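Local structure of putative uncharacterized protein (Singapore grouper iridovirus, 3RJ2) at residues I5-C9 and Y47-G51; C31-Y36 and V111-E117; R58-F62 and R133-A137. The protein binds histone H3, to judge from its name, and so probably acts on a chromatin protein of the host. All blocks are in the same frame, centred on the assembly; numbering follows the deposited sequence.

The chain forms a compact β-sandwich of a four-stranded antiparallel sheet and a six-stranded mixed sheet. Interaction 1 pairs two inner strands of the smaller sheet, and interaction 2 is the parallel pair of the larger one; the two meet where W32 NE1 lies 3.0 Å from I5 O, a probable hydrogen bond. Interaction 3 reaches the same sheet as interaction 2 but from its outer face, where the C-terminal helix packs; the methyl I33 CD1 approaches T134 OG1 to 4.0 Å. All three are partly buried. Interaction 1 rests mainly on backbone bonds, interaction 2 adds aromatic packing and an indole–carboxylate bond, and interaction 3 sets an arginine and a phenylalanine against a leucine and the helix-end backbone.

Interaction 1: residues I5-C9 and Y47-G51; sequences IVANC and YSVDG
I5 and V49 meet at one end of an antiparallel β-ladder joining strands 6-12 and 44-50, the two inner strands of the four-stranded sheet in this β-sandwich. I5 CG2 sits anti to its backbone nitrogen, which sets it beside V49 CG1 at 3.8 Å, the two side chains pointing the same way; both also touch H57 of the opposing sheet, where branched aliphatic groups fill the interior well. D50 O receives the amide of V6, V6 N to D50 O being 2.9 Å, and a CA-H from I5 as well. V6 returns the bond through its own carbonyl, D50 N to V6 O 2.8 Å. That oxygen also accepts a hydrogen bond from a water, which donates to S48 O too and so bridges carbonyls of opposite strands that flank the A7-V49 pair. On the outer face V6 CB rests 4.1 Å from D50 CB, and the valine leans on L22. A7 turns inward with V49, where its small methyl suits a non-hydrogen-bonded pair of closely spaced strands. N8 restores the bonding: N8 N to S48 O is 2.9 Å and almost straight at 175°, and S48 N answers to N8 O. The S48 hydroxyl bonds to E83 on the next strand. C9 faces inward with Y47, whose CA-H points at N8 O, with Y47 CA 3.3 Å from that oxygen.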
loop_
_atom_site.group_PDB
_atom_site.type_symbol
_atom_site.label_atom_id
_atom_site.label_comp_id
_atom_site.label_asym_id
_atom_site.label_seq_id
_atom_site.Cartn_x
_atom_site.Cartn_y
_atom_site.Cartn_z
ATOM N N ILE A 5 6.726 1.474 9.852
ATOM C CA ILE A 5 5.914 2.163 8.779
ATOM C C ILE A 5 4.425 2.205 9.132
ATOM O O ILE A 5 3.763 1.174 9.286
ATOM C CB ILE A 5 6.115 1.510 7.385
ATOM C CG1 ILE A 5 7.597 1.281 7.115
ATOM C CG2 ILE A 5 5.499 2.360 6.264
ATOM C CD1 ILE A 5 7.882 -0.112 6.616
ATOM N N VAL A 6 3.906 3.418 9.261
ATOM C CA VAL A 6 2.512 3.629 9.609
ATOM C C VAL A 6 1.957 4.571 8.576
ATOM O O VAL A 6 2.445 5.683 8.418
ATOM C CB VAL A 6 2.363 4.193 11.038
ATOM C CG1 VAL A 6 0.899 4.515 11.345
ATOM C CG2 VAL A 6 2.923 3.188 12.045
ATOM N N ALA A 7 0.967 4.103 7.837
ATOM C CA ALA A 7 0.398 4.887 6.753
ATOM C C ALA A 7 -1.015 5.326 7.097
ATOM O O ALA A 7 -1.846 4.517 7.517
ATOM C CB ALA A 7 0.423 4.089 5.439
ATOM N N ASN A 8 -1.264 6.622 6.955
ATOM C CA ASN A 8 -2.593 7.178 7.101
ATOM C C ASN A 8 -3.100 7.476 5.690
ATOM O O ASN A 8 -2.587 8.380 5.025
ATOM C CB ASN A 8 -2.552 8.442 7.981
ATOM C CG ASN A 8 -3.957 8.985 8.312
ATOM O OD1 ASN A 8 -4.591 9.658 7.494
ATOM N ND2 ASN A 8 -4.435 8.700 9.526
ATOM N N CYS A 9 -4.072 6.686 5.227
ATOM C CA CYS A 9 -4.636 6.844 3.888
ATOM C C CYS A 9 -6.050 7.405 3.926
ATOM O O CYS A 9 -6.950 6.791 4.520
ATOM C CB CYS A 9 -4.670 5.510 3.139
ATOM S SG CYS A 9 -3.119 4.595 3.126
ATOM N N TYR A 47 -2.203 10.582 1.316
ATOM C CA TYR A 47 -1.494 9.752 2.273
ATOM C C TYR A 47 -0.599 10.571 3.193
ATOM O O TYR A 47 -0.178 11.670 2.851
ATOM C CB TYR A 47 -0.667 8.692 1.534
ATOM C CG TYR A 47 0.293 9.285 0.537
ATOM C CD1 TYR A 47 1.559 9.717 0.932
ATOM C CD2 TYR A 47 -0.064 9.415 -0.816
ATOM C CE1 TYR A 47 2.450 10.281 0.012
ATOM C CE2 TYR A 47 0.819 9.971 -1.743
ATOM C CZ TYR A 47 2.070 10.406 -1.327
ATOM O OH TYR A 47 2.951 10.956 -2.247
ATOM N N SER A 48 -0.312 10.005 4.360
ATOM C CA SER A 48 0.734 10.491 5.237
ATOM C C SER A 48 1.469 9.266 5.770
ATOM O O SER A 48 0.876 8.460 6.489
ATOM C CB SER A 48 0.123 11.290 6.387
ATOM O OG SER A 48 1.141 11.883 7.175
ATOM N N VAL A 49 2.738 9.100 5.403
ATOM C CA VAL A 49 3.458 7.879 5.761
ATOM C C VAL A 49 4.562 8.152 6.773
ATOM O O VAL A 49 5.490 8.904 6.500
ATOM C CB VAL A 49 4.062 7.148 4.537
ATOM C CG1 VAL A 49 4.785 5.900 4.989
ATOM C CG2 VAL A 49 2.978 6.781 3.526
ATOM N N ASP A 50 4.438 7.527 7.937
ATOM C CA ASP A 50 5.430 7.626 9.003
ATOM C C ASP A 50 6.429 6.487 8.830
ATOM O O ASP A 50 6.080 5.318 9.005
ATOM C CB ASP A 50 4.720 7.505 10.351
ATOM C CG ASP A 50 5.451 8.212 11.468
ATOM O OD1 ASP A 50 6.697 8.359 11.395
ATOM O OD2 ASP A 50 4.767 8.628 12.434
ATOM N N GLY A 51 7.656 6.825 8.447
ATOM C CA GLY A 51 8.700 5.834 8.235
ATOM C C GLY A 51 10.074 6.361 8.619
ATOM O O GLY A 51 10.270 6.890 9.725
HETATM O O HOH W 1 0.998 8.011 9.509
#

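Interaction 2: residues C31-Y36 and V111-E117; sequences CWIWTY and VHMHYDE
The indole of W34 and the carboxylate of E117 share a short bond, W34 NE1 to E117 OE1 2.7 Å at 167°. The acceptor lies nearly in the ring plane and offers its anti lone pair, the one away from its other oxygen. CG of W34 lies anti to the backbone N (chi1 175°), which carries the indole toward the partner strand, while E117 bends at chi2 to bring its acid back. This gives a buried indole N-H a charged acceptor, which probably strengthens the bond. Beneath it runs a parallel backbone ladder. I33 N donates to M113 O, Y115 N to I33 O at 2.7 Å, T35 N to Y115 O, and E117 N to T35 O. I33 O has a further, weak donor in H114 ND1 at 3.3 Å.

Packing spreads out on both faces. Toward the other sheet, the edge of Y115 points at the face of W32 in a T-shaped pair, with Y115 CE2 3.8 Å from W32 CG and the ring planes 68° apart. W34 CD1 touches Y115 CB at 3.5 Å. E117 CG packs against Y36 CD1 at 3.4 Å, while Y36 CB covers one face of the W34 indole. Large aromatics suit this face because they reach across to I21 and V23. On the other face I33 CD1 packs on V111 CG1, and R96 holds the T35 hydroxyl. Bonds that zigzag to alternate residues of the partner strand mark this as parallel β pairing, the parallel step in an otherwise antiparallel order of strands in the six-stranded sheet of the β-sandwich.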
loop_
_atom_site.group_PDB
_atom_site.type_symbol
_atom_site.label_atom_id
_atom_site.label_comp_id
_atom_site.label_asym_id
_atom_site.label_seq_id
_atom_site.Cartn_x
_atom_site.Cartn_y
_atom_site.Cartn_z
ATOM N N CYS A 31 8.766 -4.938 7.374
ATOM C CA CYS A 31 8.009 -4.837 6.113
ATOM C C CYS A 31 6.614 -5.455 6.184
ATOM O O CYS A 31 6.413 -6.497 6.809
ATOM C CB CYS A 31 8.756 -5.497 4.969
ATOM S SG CYS A 31 10.220 -4.655 4.497
ATOM N N TRP A 32 5.655 -4.795 5.546
ATOM C CA TRP A 32 4.322 -5.356 5.371
ATOM C C TRP A 32 3.761 -5.059 3.986
ATOM O O TRP A 32 4.320 -4.261 3.234
ATOM C CB TRP A 32 3.359 -4.919 6.487
ATOM C CG TRP A 32 3.322 -3.439 6.774
ATOM C CD1 TRP A 32 3.878 -2.797 7.855
ATOM C CD2 TRP A 32 2.679 -2.422 5.995
ATOM N NE1 TRP A 32 3.635 -1.453 7.782
ATOM C CE2 TRP A 32 2.902 -1.190 6.655
ATOM C CE3 TRP A 32 1.939 -2.428 4.799
ATOM C CZ2 TRP A 32 2.423 0.033 6.154
ATOM C CZ3 TRP A 32 1.462 -1.210 4.301
ATOM C CH2 TRP A 32 1.704 -0.000 4.983
ATOM N N ILE A 33 2.676 -5.753 3.651
ATOM C CA ILE A 33 1.918 -5.519 2.427
ATOM C C ILE A 33 0.485 -5.324 2.878
ATOM O O ILE A 33 0.017 -5.983 3.813
ATOM C CB ILE A 33 2.027 -6.702 1.437
ATOM C CG1 ILE A 33 3.488 -6.930 1.035
ATOM C CG2 ILE A 33 1.174 -6.465 0.198
ATOM C CD1 ILE A 33 3.711 -8.224 0.257
ATOM N N TRP A 34 -0.192 -4.383 2.237
ATOM C CA TRP A 34 -1.562 -4.063 2.559
ATOM C C TRP A 34 -2.405 -4.082 1.290
ATOM O O TRP A 34 -2.023 -3.498 0.276
ATOM C CB TRP A 34 -1.601 -2.697 3.233
ATOM C CG TRP A 34 -2.944 -2.144 3.542
ATOM C CD1 TRP A 34 -3.731 -2.445 4.621
ATOM C CD2 TRP A 34 -3.652 -1.150 2.789
ATOM N NE1 TRP A 34 -4.901 -1.709 4.572
ATOM C CE2 TRP A 34 -4.871 -0.901 3.461
ATOM C CE3 TRP A 34 -3.385 -0.458 1.592
ATOM C CZ2 TRP A 34 -5.818 0.037 2.988
ATOM C CZ3 TRP A 34 -4.336 0.479 1.120
ATOM C CH2 TRP A 34 -5.527 0.715 1.826
ATOM N N THR A 35 -3.536 -4.776 1.364
ATOM C CA THR A 35 -4.508 -4.870 0.273
ATOM C C THR A 35 -5.887 -4.344 0.692
ATOM O O THR A 35 -6.396 -4.692 1.751
ATOM C CB THR A 35 -4.667 -6.334 -0.206
ATOM O OG1 THR A 35 -3.382 -6.846 -0.565
ATOM C CG2 THR A 35 -5.587 -6.410 -1.430
ATOM N N TYR A 36 -6.490 -3.517 -0.152
ATOM C CA TYR A 36 -7.788 -2.922 0.153
ATOM C C TYR A 36 -8.700 -3.037 -1.050
ATOM O O TYR A 36 -8.403 -2.488 -2.111
ATOM C CB TYR A 36 -7.604 -1.452 0.543
ATOM C CG TYR A 36 -8.852 -0.637 0.824
ATOM C CD1 TYR A 36 -9.944 -1.173 1.516
ATOM C CD2 TYR A 36 -8.914 0.697 0.450
ATOM C CE1 TYR A 36 -11.078 -0.393 1.805
ATOM C CE2 TYR A 36 -10.037 1.477 0.718
ATOM C CZ TYR A 36 -11.106 0.934 1.400
ATOM O OH TYR A 36 -12.201 1.722 1.659
ATOM N N VAL A 111 9.431 -9.728 4.526
ATOM C CA VAL A 111 8.005 -9.443 4.713
ATOM C C VAL A 111 7.403 -10.519 5.605
ATOM O O VAL A 111 7.476 -11.697 5.275
ATOM C CB VAL A 111 7.212 -9.467 3.382
ATOM C CG1 VAL A 111 5.734 -9.161 3.640
ATOM C CG2 VAL A 111 7.778 -8.499 2.389
ATOM N N HIS A 112 6.803 -10.126 6.724
ATOM C CA HIS A 112 6.135 -11.106 7.589
ATOM C C HIS A 112 4.671 -10.842 7.866
ATOM O O HIS A 112 4.027 -11.617 8.574
ATOM C CB HIS A 112 6.899 -11.316 8.905
ATOM C CG HIS A 112 8.106 -12.190 8.752
ATOM N ND1 HIS A 112 9.236 -12.043 9.525
ATOM C CD2 HIS A 112 8.369 -13.198 7.887
ATOM C CE1 HIS A 112 10.135 -12.936 9.156
ATOM N NE2 HIS A 112 9.635 -13.646 8.160
ATOM N N MET A 113 4.144 -9.767 7.295
ATOM C CA MET A 113 2.766 -9.341 7.568
ATOM C C MET A 113 2.058 -8.916 6.284
ATOM O O MET A 113 2.616 -8.159 5.496
ATOM C CB MET A 113 2.794 -8.176 8.561
ATOM C CG MET A 113 1.447 -7.637 8.969
ATOM S SD MET A 113 0.466 -8.743 9.995
ATOM C CE MET A 113 1.599 -9.067 11.358
ATOM N N HIS A 114 0.846 -9.434 6.075
ATOM C CA HIS A 114 -0.060 -8.917 5.060
ATOM C C HIS A 114 -1.338 -8.451 5.741
ATOM O O HIS A 114 -2.020 -9.242 6.404
ATOM C CB HIS A 114 -0.362 -9.957 3.968
ATOM C CG HIS A 114 -1.458 -9.551 3.025
ATOM N ND1 HIS A 114 -1.343 -8.481 2.158
ATOM C CD2 HIS A 114 -2.691 -10.074 2.811
ATOM C CE1 HIS A 114 -2.452 -8.366 1.454
ATOM N NE2 HIS A 114 -3.284 -9.323 1.827
ATOM N N TYR A 115 -1.654 -7.171 5.585
ATOM C CA TYR A 115 -2.904 -6.632 6.097
ATOM C C TYR A 115 -3.980 -6.678 5.023
ATOM O O TYR A 115 -3.849 -6.050 3.981
ATOM C CB TYR A 115 -2.728 -5.191 6.586
ATOM C CG TYR A 115 -1.838 -5.027 7.798
ATOM C CD1 TYR A 115 -2.225 -5.505 9.055
ATOM C CD2 TYR A 115 -0.619 -4.368 7.696
ATOM C CE1 TYR A 115 -1.406 -5.338 10.178
ATOM C CE2 TYR A 115 0.210 -4.191 8.813
ATOM C CZ TYR A 115 -0.194 -4.681 10.050
ATOM O OH TYR A 115 0.621 -4.512 11.151
ATOM N N ASP A 116 -5.032 -7.449 5.260
ATOM C CA ASP A 116 -6.165 -7.415 4.351
ATOM C C ASP A 116 -7.218 -6.590 5.024
ATOM O O ASP A 116 -7.679 -6.938 6.105
ATOM C CB ASP A 116 -6.707 -8.798 4.008
ATOM C CG ASP A 116 -7.698 -8.755 2.846
ATOM O OD1 ASP A 116 -8.829 -8.237 3.037
ATOM O OD2 ASP A 116 -7.339 -9.216 1.733
ATOM N N GLU A 117 -7.604 -5.509 4.364
ATOM C CA GLU A 117 -8.358 -4.432 4.997
ATOM C C GLU A 117 -9.658 -4.824 5.704
ATOM O O GLU A 117 -9.988 -4.252 6.749
ATOM C CB GLU A 117 -8.582 -3.283 4.021
ATOM C CG GLU A 117 -9.041 -2.007 4.684
ATOM C CD GLU A 117 -8.352 -1.734 6.014
ATOM O OE1 GLU A 117 -7.100 -1.716 6.063
ATOM O OE2 GLU A 117 -9.080 -1.530 7.010
#

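Interaction 3: residues R58-F62 and R133-A137; sequences RVTFF and RTLAA
T60 OG1 is held by two nitrogens of R58, at 2.9 Å from R58 NE and, weakly, at 3.3 Å from R58 NH2, and the T60 methyl CG2 faces L135 O. This is where the C-terminal helix 128-136 packs on the outer face of the six-stranded sheet of the β-sandwich. R58 leaves the strand extended and then bends at chi3 (136°), so that its guanidinium lies against the helix. L135 CD2 rests over one face of that group, 3.7 Å from R58 NE, and the two side chains cross at about a right angle; a long aliphatic arm with a flat end suits a leucine neighbour. R58 NH2 comes to 2.7 Å from L135 O, but the angle is too poor for a hydrogen bond, and the proximity is at most an electrostatic attraction between charge and carbonyl.

F62, two residues beyond T60 on the same face, supplies the second half of the contact. Its ring takes A137 C over one face, with F62 CE1 3.7 Å from A137 N, while L135 O lies at its edge. A flat ring fits here because it can cover the last turn of backbone. R96, on the adjacent strand, bonds through NH1 to both T134 O and A137 O, tying the last modelled residues to the sheet. Within that turn R133 O accepts two amides, A136 N and A137 N, each at 3.0 Å.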
loop_
_atom_site.group_PDB
_atom_site.type_symbol
_atom_site.label_atom_id
_atom_site.label_comp_id
_atom_site.label_asym_id
_atom_site.label_seq_id
_atom_site.Cartn_x
_atom_site.Cartn_y
_atom_site.Cartn_z
ATOM N N ARG A 58 5.627 1.075 -2.529
ATOM C CA ARG A 58 4.895 0.952 -3.767
ATOM C C ARG A 58 3.388 0.961 -3.497
ATOM O O ARG A 58 2.882 0.224 -2.641
ATOM C CB ARG A 58 5.323 -0.322 -4.480
ATOM C CG ARG A 58 4.869 -0.435 -5.880
ATOM C CD ARG A 58 5.358 -1.758 -6.457
ATOM N NE ARG A 58 4.295 -2.400 -7.200
ATOM C CZ ARG A 58 4.331 -2.726 -8.484
ATOM N NH1 ARG A 58 5.415 -2.507 -9.215
ATOM N NH2 ARG A 58 3.267 -3.291 -9.017
ATOM N N VAL A 59 2.690 1.832 -4.223
ATOM C CA VAL A 59 1.230 1.853 -4.257
ATOM C C VAL A 59 0.782 1.372 -5.638
ATOM O O VAL A 59 1.136 1.967 -6.657
ATOM C CB VAL A 59 0.663 3.281 -4.027
ATOM C CG1 VAL A 59 -0.854 3.228 -3.932
ATOM C CG2 VAL A 59 1.258 3.892 -2.779
ATOM N N THR A 60 0.001 0.301 -5.653
ATOM C CA THR A 60 -0.413 -0.349 -6.886
ATOM C C THR A 60 -1.937 -0.365 -6.878
ATOM O O THR A 60 -2.570 -0.494 -5.807
ATOM C CB THR A 60 0.146 -1.801 -6.974
ATOM O OG1 THR A 60 1.551 -1.791 -6.679
ATOM C CG2 THR A 60 -0.055 -2.402 -8.356
ATOM N N PHE A 61 -2.510 -0.178 -8.063
ATOM C CA PHE A 61 -3.937 -0.336 -8.275
ATOM C C PHE A 61 -4.205 -1.483 -9.245
ATOM O O PHE A 61 -3.449 -1.695 -10.213
ATOM C CB PHE A 61 -4.550 0.953 -8.819
ATOM C CG PHE A 61 -4.402 2.126 -7.898
ATOM C CD1 PHE A 61 -3.444 3.096 -8.145
ATOM C CD2 PHE A 61 -5.197 2.236 -6.762
ATOM C CE1 PHE A 61 -3.299 4.185 -7.275
ATOM C CE2 PHE A 61 -5.050 3.308 -5.883
ATOM C CZ PHE A 61 -4.106 4.288 -6.146
ATOM N N PHE A 62 -5.285 -2.205 -8.968
ATOM C CA PHE A 62 -5.735 -3.330 -9.773
ATOM C C PHE A 62 -7.209 -3.114 -10.126
ATOM O O PHE A 62 -7.952 -2.474 -9.359
ATOM C CB PHE A 62 -5.588 -4.647 -8.999
ATOM C CG PHE A 62 -4.230 -4.853 -8.403
ATOM C CD1 PHE A 62 -3.184 -5.370 -9.175
ATOM C CD2 PHE A 62 -3.984 -4.534 -7.063
ATOM C CE1 PHE A 62 -1.926 -5.559 -8.628
ATOM C CE2 PHE A 62 -2.715 -4.716 -6.519
ATOM C CZ PHE A 62 -1.693 -5.235 -7.301
ATOM N N ARG A 133 4.291 -12.146 -7.539
ATOM C CA ARG A 133 2.870 -12.233 -7.827
ATOM C C ARG A 133 2.096 -11.026 -7.255
ATOM O O ARG A 133 1.210 -10.468 -7.926
ATOM C CB ARG A 133 2.290 -13.544 -7.299
ATOM C CG ARG A 133 0.870 -13.779 -7.772
ATOM C CD ARG A 133 0.010 -14.385 -6.677
ATOM N NE ARG A 133 -1.347 -13.888 -6.837
ATOM C CZ ARG A 133 -1.948 -12.997 -6.053
ATOM N NH1 ARG A 133 -1.336 -12.492 -4.984
ATOM N NH2 ARG A 133 -3.197 -12.630 -6.334
ATOM N N THR A 134 2.444 -10.603 -6.039
ATOM C CA THR A 134 1.722 -9.502 -5.386
ATOM C C THR A 134 1.948 -8.142 -6.063
ATOM O O THR A 134 1.221 -7.209 -5.796
ATOM C CB THR A 134 2.057 -9.362 -3.876
ATOM O OG1 THR A 134 3.382 -8.843 -3.714
ATOM C CG2 THR A 134 1.899 -10.692 -3.137
ATOM N N LEU A 135 2.970 -8.038 -6.914
ATOM C CA LEU A 135 3.232 -6.833 -7.699
ATOM C C LEU A 135 2.347 -6.742 -8.931
ATOM O O LEU A 135 2.082 -5.641 -9.438
ATOM C CB LEU A 135 4.697 -6.803 -8.159
ATOM C CG LEU A 135 5.778 -6.904 -7.080
ATOM C CD1 LEU A 135 7.135 -7.090 -7.697
ATOM C CD2 LEU A 135 5.758 -5.675 -6.165
ATOM N N ALA A 136 1.892 -7.901 -9.412
ATOM C CA ALA A 136 1.191 -8.000 -10.698
ATOM C C ALA A 136 -0.325 -8.304 -10.620
ATOM O O ALA A 136 -1.067 -7.980 -11.544
ATOM C CB ALA A 136 1.891 -9.022 -11.581
ATOM N N ALA A 137 -0.785 -8.925 -9.542
ATOM C CA ALA A 137 -2.192 -9.315 -9.442
ATOM C C ALA A 137 -2.679 -9.163 -8.029
ATOM O O ALA A 137 -1.868 -9.270 -7.102
ATOM C CB ALA A 137 -2.404 -10.767 -9.923
#